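Local coordinates for protein acetylene hydratase Ahy (Pelobacter acetylenicus, PDB 2E7Z) that catalyses the non-redox hydration of acetylene to acetaldehyde, using a tungsten-bis(molybdopterin guanine dinucleotide) cofactor and a [4Fe-4S] cluster, at residues A[591-596]-A[721-726]; A[649-654]-A[699-704]; A[671-676]-A[694-699]. All blocks are in the same frame, centred on the assembly; numbering follows the deposited sequence.

Contact 1: A[591-596]-A[721-726]; sequences AKEYPL and LAKAYK
Leu-596 and Ala-722 form an antiparallel, hydrogen-bonded beta pair that starts a strand pairing near the C terminus, and residues 591-595, just before Leu-596, fold back over the same strand. Two backbone bonds close the pair: Leu-596 N gives to Ala-722 O at 2.9 Å, and Ala-722 N to Leu-596 O at 2.7 Å. Pro-595, with no N-H to give, packs against Ala-722 O. On the face of the sheet that carries Leu-596 and Ala-722, CD1 of Leu-596 goes on to touch CB of Ala-724 at 3.9 Å.

The side-chain cluster is built round Lys-723. With CG set between the backbone N and the carbonyl carbon (chi1 62°) and the chain bent at chi3, the lysine climbs past the Tyr-594 ring. Its CE lies over one ring face, 3.9 Å from the centroid and offset toward the rim, a CH-pi contact. NZ makes an off-centre cation-pi contact with the same ring and ends in a salt bridge, 2.6 Å from Glu-593 OE2, whose anti lone pair it meets. A water joins NZ to Tyr-594 OH, giving the ammonium group another polar partner. Nearer the backbone, CB of Tyr-594 packs on CB of Leu-721 at 3.6 Å, while CD1 of Leu-721 reaches Ala-591.

Strand 720-726 also pairs with strand 644-648, through Lys-723 and Glu-648. This places the contact in the mixed sheet of the C-terminal dinucleotide-binding domain, a member of the double-psi beta-barrel clan.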
loop_
_atom_site.group_PDB
_atom_site.type_symbol
_atom_site.label_atom_id
_atom_site.label_comp_id
_atom_site.label_asym_id
_atom_site.label_seq_id
_atom_site.Cartn_x
_atom_site.Cartn_y
_atom_site.Cartn_z
ATOM N N ALA A 591 -8.493 29.591 2.007
ATOM C CA ALA A 591 -9.499 28.927 2.835
ATOM C C ALA A 591 -10.841 29.688 2.890
ATOM O O ALA A 591 -11.869 29.135 3.285
ATOM C CB ALA A 591 -8.933 28.667 4.238
ATOM N N LYS A 592 -10.854 30.948 2.462
ATOM C CA LYS A 592 -12.142 31.636 2.345
ATOM C C LYS A 592 -12.999 31.028 1.238
ATOM O O LYS A 592 -14.214 30.947 1.381
ATOM C CB LYS A 592 -11.968 33.130 2.114
ATOM C CG LYS A 592 -11.408 33.848 3.316
ATOM C CD LYS A 592 -11.180 35.304 3.011
ATOM C CE LYS A 592 -10.331 35.936 4.095
ATOM N NZ LYS A 592 -9.964 37.335 3.724
ATOM N N GLU A 593 -12.357 30.586 0.154
ATOM C CA GLU A 593 -13.068 29.995 -0.961
ATOM C C GLU A 593 -13.205 28.485 -0.789
ATOM O O GLU A 593 -14.218 27.900 -1.202
ATOM C CB GLU A 593 -12.370 30.290 -2.299
ATOM C CG GLU A 593 -13.117 29.670 -3.497
ATOM C CD GLU A 593 -12.513 29.984 -4.848
ATOM O OE1 GLU A 593 -11.634 30.862 -4.929
ATOM O OE2 GLU A 593 -12.936 29.336 -5.834
ATOM N N TYR A 594 -12.169 27.884 -0.200
ATOM C CA TYR A 594 -12.096 26.437 0.024
ATOM C C TYR A 594 -11.966 26.221 1.531
ATOM O O TYR A 594 -10.861 26.078 2.039
ATOM C CB TYR A 594 -10.868 25.851 -0.675
ATOM C CG TYR A 594 -10.833 25.995 -2.175
ATOM C CD1 TYR A 594 -10.265 27.118 -2.770
ATOM C CD2 TYR A 594 -11.334 24.990 -2.999
ATOM C CE1 TYR A 594 -10.188 27.237 -4.174
ATOM C CE2 TYR A 594 -11.282 25.106 -4.392
ATOM C CZ TYR A 594 -10.710 26.232 -4.967
ATOM O OH TYR A 594 -10.643 26.330 -6.351
ATOM N N PRO A 595 -13.098 26.257 2.255
ATOM C CA PRO A 595 -13.048 26.304 3.719
ATOM C C PRO A 595 -12.785 24.976 4.429
ATOM O O PRO A 595 -12.537 24.975 5.649
ATOM C CB PRO A 595 -14.432 26.844 4.097
ATOM C CG PRO A 595 -15.317 26.462 2.996
ATOM C CD PRO A 595 -14.477 26.304 1.741
ATOM N N LEU A 596 -12.844 23.867 3.685
ATOM C CA LEU A 596 -12.786 22.526 4.298
ATOM C C LEU A 596 -11.416 21.899 4.151
ATOM O O LEU A 596 -10.850 21.957 3.080
ATOM C CB LEU A 596 -13.820 21.602 3.664
ATOM C CG LEU A 596 -15.276 22.080 3.656
ATOM C CD1 LEU A 596 -16.121 21.271 2.686
ATOM C CD2 LEU A 596 -15.879 22.031 5.068
ATOM N N LEU A 721 -7.143 22.039 0.857
ATOM C CA LEU A 721 -8.413 22.698 1.088
ATOM C C LEU A 721 -9.418 22.316 0.008
ATOM O O LEU A 721 -9.057 22.035 -1.162
ATOM C CB LEU A 721 -8.214 24.218 1.157
ATOM C CG LEU A 721 -7.381 24.722 2.347
ATOM C CD1 LEU A 721 -6.810 26.112 2.062
ATOM C CD2 LEU A 721 -8.192 24.696 3.653
ATOM N N ALA A 722 -10.682 22.298 0.408
ATOM C CA ALA A 722 -11.789 21.928 -0.467
ATOM C C ALA A 722 -13.036 22.778 -0.217
ATOM O O ALA A 722 -13.227 23.339 0.876
ATOM C CB ALA A 722 -12.122 20.454 -0.307
ATOM N N LYS A 723 -13.884 22.841 -1.239
ATOM C CA LYS A 723 -15.227 23.395 -1.093
ATOM C C LYS A 723 -16.249 22.333 -1.470
ATOM O O LYS A 723 -15.940 21.396 -2.226
ATOM C CB LYS A 723 -15.421 24.630 -1.976
ATOM C CG LYS A 723 -15.283 24.354 -3.475
ATOM C CD LYS A 723 -15.694 25.548 -4.328
ATOM C CE LYS A 723 -14.569 26.519 -4.478
ATOM N NZ LYS A 723 -14.747 27.429 -5.664
ATOM N N ALA A 724 -17.457 22.475 -0.932
ATOM C CA ALA A 724 -18.532 21.550 -1.237
ATOM C C ALA A 724 -19.752 22.362 -1.640
ATOM O O ALA A 724 -20.079 23.367 -0.990
ATOM C CB ALA A 724 -18.840 20.685 -0.038
ATOM N N TYR A 725 -20.418 21.940 -2.706
ATOM C CA TYR A 725 -21.591 22.665 -3.214
ATOM C C TYR A 725 -22.589 21.740 -3.909
ATOM O O TYR A 725 -22.217 20.667 -4.378
ATOM C CB TYR A 725 -21.161 23.853 -4.112
ATOM C CG TYR A 725 -20.254 23.480 -5.271
ATOM C CD1 TYR A 725 -18.878 23.438 -5.115
ATOM C CD2 TYR A 725 -20.784 23.169 -6.517
ATOM C CE1 TYR A 725 -18.031 23.090 -6.196
ATOM C CE2 TYR A 725 -19.965 22.823 -7.590
ATOM C CZ TYR A 725 -18.591 22.784 -7.422
ATOM O OH TYR A 725 -17.796 22.445 -8.493
ATOM N N LYS A 726 -23.861 22.136 -3.942
ATOM C CA LYS A 726 -24.914 21.315 -4.544
ATOM C C LYS A 726 -24.686 21.076 -6.032
ATOM O O LYS A 726 -24.191 21.966 -6.745
ATOM C CB LYS A 726 -26.307 21.954 -4.323
ATOM C CG LYS A 726 -27.113 21.393 -3.135
ATOM C CD LYS A 726 -27.868 22.476 -2.306
ATOM C CE LYS A 726 -28.803 23.378 -3.134
ATOM N NZ LYS A 726 -30.259 23.032 -3.011
HETATM O O HOH W 1 -12.966 26.429 -7.879
#

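Contact 2: A[649-654]-A[699-704]; sequences TTHGRL and VLSDDD
Thr-649 and Val-699 are joined by the one hydrogen bond that crosses this contact. Thr-649 OG1 gives its proton to Val-699 O at 2.8 Å, approaching 17° out of the carbonyl plane. The same oxygen accepts from His-651 N at 3.0 Å, which makes an ST turn, and weakly from Gly-652 N. Three bonds therefore grip the single hydroxyl of Thr-649, placed for them by a chi1 of 65° that sets OG1 between the backbone N and the carbonyl carbon. An alanine here would probably leave Val-699 O without this donor and His-651 N without its acceptor, making the turn freer to shift. Thr-649 N also bonds to Gly-652 O, closing the turn through the backbone. On the facing segment Ser-701 OG accepts from Asp-703 N at 3.1 Å, a second ST turn.

The ring contact belongs to His-651. One face of its imidazole lies against the backbone of the facing segment: Ser-701 CA sits 3.9 Å from the ring centroid in a CH-pi contact, and Leu-700 O stands over that face too, toward the rim.

Apolar packing centres on Val-699. Its CG1 lies 3.5 Å from Arg-653 CA and 3.7 Å from Leu-654 CD2, the leucine and valine side chains crossing at about a right angle, while CG2 comes to 3.9 Å from Thr-649 CG2. The CB of Arg-653 points away from the facing segment, and its NH1 hydrogen-bonds Tyr-725 OH.

Residues 649-652 link antiparallel strands 644-648 and 653-660. The contact thus seats a beta-hairpin turn of the molybdopterin dinucleotide-binding domain on the loop whose Leu-700 lines a cofactor pocket.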
loop_
_atom_site.group_PDB
_atom_site.type_symbol
_atom_site.label_atom_id
_atom_site.label_comp_id
_atom_site.label_asym_id
_atom_site.label_seq_id
_atom_site.Cartn_x
_atom_site.Cartn_y
_atom_site.Cartn_z
ATOM N N THR A 649 -11.336 20.668 -5.038
ATOM C CA THR A 649 -10.083 21.271 -4.595
ATOM C C THR A 649 -9.594 22.171 -5.727
ATOM O O THR A 649 -10.211 22.235 -6.804
ATOM C CB THR A 649 -9.035 20.184 -4.362
ATOM O OG1 THR A 649 -8.731 19.563 -5.626
ATOM C CG2 THR A 649 -9.508 19.138 -3.364
ATOM N N THR A 650 -8.432 22.788 -5.533
ATOM C CA THR A 650 -7.834 23.560 -6.612
ATOM C C THR A 650 -7.467 22.679 -7.820
ATOM O O THR A 650 -7.325 23.192 -8.934
ATOM C CB THR A 650 -6.595 24.321 -6.145
ATOM O OG1 THR A 650 -5.626 23.419 -5.586
ATOM C CG2 THR A 650 -6.959 25.419 -5.139
ATOM N N HIS A 651 -7.343 21.363 -7.614
ATOM C CA HIS A 651 -6.946 20.454 -8.692
ATOM C C HIS A 651 -8.118 19.940 -9.525
ATOM O O HIS A 651 -7.979 19.753 -10.717
ATOM C CB HIS A 651 -6.198 19.260 -8.126
ATOM C CG HIS A 651 -5.503 18.477 -9.183
ATOM N ND1 HIS A 651 -6.026 17.321 -9.732
ATOM C CD2 HIS A 651 -4.361 18.746 -9.859
ATOM C CE1 HIS A 651 -5.206 16.890 -10.680
ATOM N NE2 HIS A 651 -4.203 17.745 -10.786
ATOM N N GLY A 652 -9.255 19.651 -8.900
ATOM C CA GLY A 652 -10.368 19.082 -9.635
ATOM C C GLY A 652 -11.516 18.811 -8.695
ATOM O O GLY A 652 -11.477 19.229 -7.544
ATOM N N ARG A 653 -12.528 18.096 -9.171
ATOM C CA ARG A 653 -13.710 17.841 -8.335
ATOM C C ARG A 653 -14.246 16.430 -8.560
ATOM O O ARG A 653 -13.915 15.787 -9.555
ATOM C CB ARG A 653 -14.833 18.857 -8.619
ATOM C CG ARG A 653 -15.433 18.736 -9.998
ATOM C CD ARG A 653 -16.497 19.791 -10.202
ATOM N NE ARG A 653 -17.214 19.542 -11.443
ATOM C CZ ARG A 653 -18.216 20.302 -11.879
ATOM N NH1 ARG A 653 -18.598 21.362 -11.152
ATOM N NH2 ARG A 653 -18.829 20.011 -13.025
ATOM N N LEU A 654 -15.025 15.948 -7.599
ATOM C CA LEU A 654 -15.754 14.698 -7.787
ATOM C C LEU A 654 -17.150 14.845 -7.208
ATOM O O LEU A 654 -17.388 15.714 -6.355
ATOM C CB LEU A 654 -15.064 13.499 -7.129
ATOM C CG LEU A 654 -15.108 13.306 -5.601
ATOM C CD1 LEU A 654 -14.394 12.003 -5.224
ATOM C CD2 LEU A 654 -14.466 14.480 -4.860
ATOM N N VAL A 699 -9.120 14.771 -7.659
ATOM C CA VAL A 699 -8.959 16.037 -6.941
ATOM C C VAL A 699 -7.637 16.166 -6.253
ATOM O O VAL A 699 -7.419 17.145 -5.539
ATOM C CB VAL A 699 -10.124 16.255 -5.909
ATOM C CG1 VAL A 699 -11.441 15.888 -6.539
ATOM C CG2 VAL A 699 -9.909 15.471 -4.605
ATOM N N LEU A 700 -6.740 15.208 -6.514
ATOM C CA LEU A 700 -5.454 15.167 -5.831
ATOM C C LEU A 700 -4.325 15.625 -6.717
ATOM O O LEU A 700 -3.963 14.940 -7.672
ATOM C CB LEU A 700 -5.164 13.758 -5.289
ATOM C CG LEU A 700 -6.194 13.235 -4.284
ATOM C CD1 LEU A 700 -5.970 11.733 -4.047
ATOM C CD2 LEU A 700 -6.192 14.017 -2.973
ATOM N N SER A 701 -3.752 16.771 -6.381
ATOM C CA SER A 701 -2.620 17.275 -7.124
ATOM C C SER A 701 -1.379 16.412 -6.922
ATOM O O SER A 701 -1.174 15.868 -5.844
ATOM C CB SER A 701 -2.314 18.704 -6.651
ATOM O OG SER A 701 -1.207 19.204 -7.362
ATOM N N ASP A 702 -0.538 16.298 -7.956
ATOM C CA ASP A 702 0.816 15.782 -7.750
ATOM C C ASP A 702 1.874 16.774 -8.202
ATOM O O ASP A 702 3.010 16.395 -8.505
ATOM C CB ASP A 702 1.048 14.358 -8.288
ATOM C CG ASP A 702 0.873 14.219 -9.785
ATOM O OD1 ASP A 702 0.672 15.228 -10.487
ATOM O OD2 ASP A 702 1.005 13.051 -10.258
ATOM N N ASP A 703 1.505 18.056 -8.200
ATOM C CA ASP A 703 2.512 19.111 -8.280
ATOM C C ASP A 703 3.430 18.995 -7.063
ATOM O O ASP A 703 3.021 18.459 -6.027
ATOM C CB ASP A 703 1.852 20.478 -8.196
ATOM C CG ASP A 703 0.850 20.747 -9.309
ATOM O OD1 ASP A 703 0.939 20.156 -10.409
ATOM O OD2 ASP A 703 -0.057 21.589 -9.093
ATOM N N ASP A 704 4.636 19.535 -7.169
ATOM C CA ASP A 704 5.603 19.394 -6.080
ATOM C C ASP A 704 5.060 19.918 -4.757
ATOM O O ASP A 704 5.351 19.340 -3.696
ATOM C CB ASP A 704 6.913 20.115 -6.427
ATOM C CG ASP A 704 7.654 19.485 -7.586
ATOM O OD1 ASP A 704 7.482 18.269 -7.855
ATOM O OD2 ASP A 704 8.455 20.218 -8.227
#

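Contact 3: A[671-676]-A[694-699]; sequences IPHGRW and HNDAMV. With MGD (2-amino-5,6-dimercapto-7-methyl-3,7,8a,9-tetrahydro-8-oxa-1,3,9,10-tetraaza-anthracen-4-one guanosine dinucleotide), chain E.
His-673 and Asp-696 form a His-carboxylate hydrogen bond in the pterin-binding site of the C-terminal dinucleotide-binding domain, and both residues bind the tungsten cofactor. His-673 ND1 gives to Asp-696 OD1 at 2.6 Å with an N-H...O angle of 167°. The oxygen lies in the imidazole plane, whereas the histidine meets the carboxylate on its syn side, 22° out of plane; the two flat groups are turned 69° apart. The second carboxylate oxygen, OD2, takes two bonds from the pterin, from MGD N18 at 2.9 Å and MGD N19 at 3.0 Å. One aspartate thus holds the pterin edge and, through OD1, fixes the rotation of the histidine. The pterin lies over one face of that ring, with MGD C17 3.2 Å above the plane, over its centre.

Next to this pair, Ile-671 CD1, in the conformer given, meets Val-699 CG2 tip to tip at 3.6 Å and also touches CB of Asp-696. Farther along, a water bridges the segments, accepting from Arg-675 N at 3.0 Å and donating to His-694 O at 2.7 Å. The guanidinium of Arg-675 leads away to a salt bridge with Glu-604. The backbone oxygen Arg-675 O is buried without a polar partner in the model and rests 3.6 Å from His-694 CB.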
loop_
_atom_site.group_PDB
_atom_site.type_symbol
_atom_site.label_atom_id
_atom_site.label_comp_id
_atom_site.label_asym_id
_atom_site.label_seq_id
_atom_site.Cartn_x
_atom_site.Cartn_y
_atom_site.Cartn_z
ATOM N N ILE A 671 -14.052 12.283 1.421
ATOM C CA ILE A 671 -14.375 11.699 0.117
ATOM C C ILE A 671 -13.842 10.257 0.087
ATOM O O ILE A 671 -12.828 9.952 0.710
ATOM C CB ILE A 671 -13.819 12.541 -1.071
ATOM C CG1 ILE A 671 -12.292 12.455 -1.164
ATOM C CG2 ILE A 671 -14.255 14.014 -0.925
ATOM C CD1 ILE A 671 -11.685 13.300 -2.279
ATOM N N PRO A 672 -14.533 9.355 -0.631
ATOM C CA PRO A 672 -14.110 7.956 -0.653
ATOM C C PRO A 672 -13.019 7.736 -1.696
ATOM O O PRO A 672 -12.909 8.519 -2.639
ATOM C CB PRO A 672 -15.373 7.235 -1.109
ATOM C CG PRO A 672 -16.007 8.216 -2.066
ATOM C CD PRO A 672 -15.720 9.588 -1.472
ATOM N N HIS A 673 -12.231 6.678 -1.526
ATOM C CA HIS A 673 -11.352 6.252 -2.598
ATOM C C HIS A 673 -11.913 5.033 -3.292
ATOM O O HIS A 673 -12.387 4.099 -2.640
ATOM C CB HIS A 673 -9.991 5.865 -2.055
ATOM C CG HIS A 673 -9.133 5.142 -3.053
ATOM N ND1 HIS A 673 -8.677 5.743 -4.203
ATOM C CD2 HIS A 673 -8.649 3.877 -3.065
ATOM C CE1 HIS A 673 -7.945 4.879 -4.888
ATOM N NE2 HIS A 673 -7.917 3.736 -4.220
ATOM N N GLY A 674 -11.793 5.007 -4.619
ATOM C CA GLY A 674 -11.998 3.773 -5.354
ATOM C C GLY A 674 -13.380 3.623 -5.925
ATOM O O GLY A 674 -13.698 2.589 -6.465
ATOM N N ARG A 675 -14.210 4.658 -5.805
ATOM C CA ARG A 675 -15.594 4.536 -6.238
ATOM C C ARG A 675 -15.768 4.660 -7.748
ATOM O O ARG A 675 -15.296 5.616 -8.359
ATOM C CB ARG A 675 -16.449 5.584 -5.515
ATOM C CG ARG A 675 -16.748 5.197 -4.102
ATOM C CD ARG A 675 -17.905 4.185 -4.175
ATOM N NE ARG A 675 -18.215 3.632 -2.899
ATOM C CZ ARG A 675 -19.266 2.866 -2.647
ATOM N NH1 ARG A 675 -20.152 2.577 -3.601
ATOM N NH2 ARG A 675 -19.427 2.421 -1.424
ATOM N N TRP A 676 -16.429 3.667 -8.335
ATOM C CA TRP A 676 -16.863 3.753 -9.714
ATOM C C TRP A 676 -18.098 2.863 -9.849
ATOM O O TRP A 676 -18.507 2.251 -8.869
ATOM C CB TRP A 676 -15.752 3.372 -10.707
ATOM C CG TRP A 676 -15.244 1.947 -10.600
ATOM C CD1 TRP A 676 -14.515 1.395 -9.576
ATOM C CD2 TRP A 676 -15.400 0.921 -11.584
ATOM N NE1 TRP A 676 -14.199 0.086 -9.868
ATOM C CE2 TRP A 676 -14.755 -0.241 -11.082
ATOM C CE3 TRP A 676 -16.060 0.856 -12.834
ATOM C CZ2 TRP A 676 -14.721 -1.446 -11.790
ATOM C CZ3 TRP A 676 -16.018 -0.345 -13.554
ATOM C CH2 TRP A 676 -15.367 -1.491 -13.018
ATOM N N HIS A 694 -16.238 10.038 -9.823
ATOM C CA HIS A 694 -16.387 9.649 -8.415
ATOM C C HIS A 694 -15.115 9.220 -7.681
ATOM O O HIS A 694 -15.228 8.909 -6.486
ATOM C CB HIS A 694 -17.445 8.539 -8.258
ATOM C CG HIS A 694 -18.732 8.847 -8.934
ATOM N ND1 HIS A 694 -19.565 9.868 -8.523
ATOM C CD2 HIS A 694 -19.346 8.253 -9.983
ATOM C CE1 HIS A 694 -20.632 9.898 -9.302
ATOM N NE2 HIS A 694 -20.533 8.922 -10.189
ATOM N N ASN A 695 -13.944 9.207 -8.344
ATOM C CA ASN A 695 -12.744 8.762 -7.663
ATOM C C ASN A 695 -11.990 9.930 -7.065
ATOM O O ASN A 695 -11.886 11.002 -7.694
ATOM C CB ASN A 695 -11.802 8.014 -8.616
ATOM C CG ASN A 695 -10.701 7.310 -7.878
ATOM O OD1 ASN A 695 -9.487 7.469 -8.186
ATOM N ND2 ASN A 695 -11.078 6.554 -6.889
ATOM N N ASP A 696 -11.410 9.705 -5.880
ATOM C CA ASP A 696 -10.643 10.747 -5.190
ATOM C C ASP A 696 -9.457 11.287 -6.001
ATOM O O ASP A 696 -9.105 12.455 -5.878
ATOM C CB ASP A 696 -10.180 10.303 -3.790
ATOM C CG ASP A 696 -9.252 9.099 -3.806
ATOM O OD1 ASP A 696 -9.431 8.211 -4.671
ATOM O OD2 ASP A 696 -8.351 9.033 -2.944
ATOM N N ALA A 697 -8.846 10.447 -6.833
ATOM C CA ALA A 697 -7.648 10.902 -7.557
ATOM C C ALA A 697 -7.950 12.039 -8.525
ATOM O O ALA A 697 -7.031 12.729 -8.983
ATOM C CB ALA A 697 -6.966 9.738 -8.244
ATOM N N MET A 698 -9.242 12.250 -8.834
ATOM C CA MET A 698 -9.631 13.411 -9.632
ATOM C C MET A 698 -9.270 14.754 -8.980
ATOM O O MET A 698 -9.186 15.768 -9.660
ATOM C CB MET A 698 -11.137 13.392 -9.946
ATOM C CG MET A 698 -11.591 12.312 -10.952
ATOM S SD MET A 698 -10.755 12.478 -12.547
ATOM C CE MET A 698 -11.367 14.090 -13.061
ATOM N N VAL A 699 -9.120 14.771 -7.659
ATOM C CA VAL A 699 -8.959 16.037 -6.941
ATOM C C VAL A 699 -7.637 16.166 -6.253
ATOM O O VAL A 699 -7.419 17.145 -5.539
ATOM C CB VAL A 699 -10.124 16.255 -5.909
ATOM C CG1 VAL A 699 -11.441 15.888 -6.539
ATOM C CG2 VAL A 699 -9.909 15.471 -4.605
HETATM P PB MGD E . -7.114 -1.056 -6.932
HETATM O O1B MGD E . -6.555 0.246 -7.451
HETATM O O2B MGD E . -8.547 -1.151 -6.554
HETATM O O3B MGD E . -6.300 -1.569 -5.648
HETATM O O3A MGD E . -4.171 -0.575 -4.760
HETATM P PA MGD E . -4.748 -1.923 -5.434
HETATM O O1A MGD E . -4.747 -3.074 -4.473
HETATM O O2A MGD E . -4.039 -2.044 -6.749
HETATM O "O5'" MGD E . -6.791 -2.152 -8.069
HETATM C "C5'" MGD E . -6.811 -3.527 -7.726
HETATM C "C4'" MGD E . -7.255 -4.268 -8.972
HETATM O "O4'" MGD E . -6.990 -5.662 -8.753
HETATM C "C3'" MGD E . -8.760 -4.214 -9.214
HETATM O "O3'" MGD E . -9.000 -3.697 -10.534
HETATM C "C2'" MGD E . -9.280 -5.659 -9.060
HETATM O "O2'" MGD E . -10.363 -6.046 -9.929
HETATM C "C1'" MGD E . -8.035 -6.444 -9.376
HETATM N N9 MGD E . -7.919 -7.769 -8.750
HETATM C C8 MGD E . -8.287 -8.128 -7.495
HETATM N N7 MGD E . -7.933 -9.397 -7.237
HETATM C C5 MGD E . -7.259 -9.839 -8.322
HETATM C C6 MGD E . -6.603 -11.069 -8.730
HETATM O O6 MGD E . -6.553 -12.060 -7.971
HETATM N N1 MGD E . -6.025 -11.060 -9.943
HETATM C C2 MGD E . -6.092 -10.064 -10.819
HETATM N N2 MGD E . -5.458 -10.194 -12.020
HETATM N N3 MGD E . -6.683 -8.912 -10.516
HETATM C C4 MGD E . -7.255 -8.770 -9.303
HETATM C C10 MGD E . -4.291 -0.436 -3.343
HETATM C C11 MGD E . -3.371 0.695 -2.939
HETATM O O11 MGD E . -3.942 1.875 -3.503
HETATM C C12 MGD E . -3.298 0.794 -1.435
HETATM S S12 MGD E . -2.888 -0.611 -0.551
HETATM C C13 MGD E . -3.491 1.967 -0.810
HETATM S S13 MGD E . -3.542 2.092 0.888
HETATM C C14 MGD E . -3.699 3.256 -1.544
HETATM N N15 MGD E . -5.062 3.748 -1.416
HETATM C C16 MGD E . -5.320 4.859 -2.165
HETATM C C17 MGD E . -6.266 5.915 -1.779
HETATM O O17 MGD E . -6.890 5.843 -0.698
HETATM N N18 MGD E . -6.422 6.955 -2.623
HETATM C C19 MGD E . -5.752 7.070 -3.797
HETATM N N19 MGD E . -5.958 8.133 -4.602
HETATM N N20 MGD E . -4.897 6.129 -4.216
HETATM C C21 MGD E . -4.643 5.053 -3.460
HETATM N N22 MGD E . -3.762 4.143 -3.881
HETATM C C23 MGD E . -3.322 3.064 -3.022
HETATM O O HOH W 2 -13.808 7.410 -4.717
#

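How the contacts relate
From the N terminus, 591-596 comes first and waits longest for its mate. The chain then passes 649-654 and 671-676 before it turns back, and 694-699 closes contact 3 across just 17 residues. Contact 2 closes next, sharing Val-699 with contact 3, and contact 1 last, when the final strand returns at 721-726. The three loops nest one within another and none cross. Contacts 1 and 2 touch where Tyr-594 packs on Thr-649, and contacts 2 and 3 where Leu-654 packs on His-694. Together they run from the mixed sheet of the C-terminal domain, through its 649-652 turn, to the pterin.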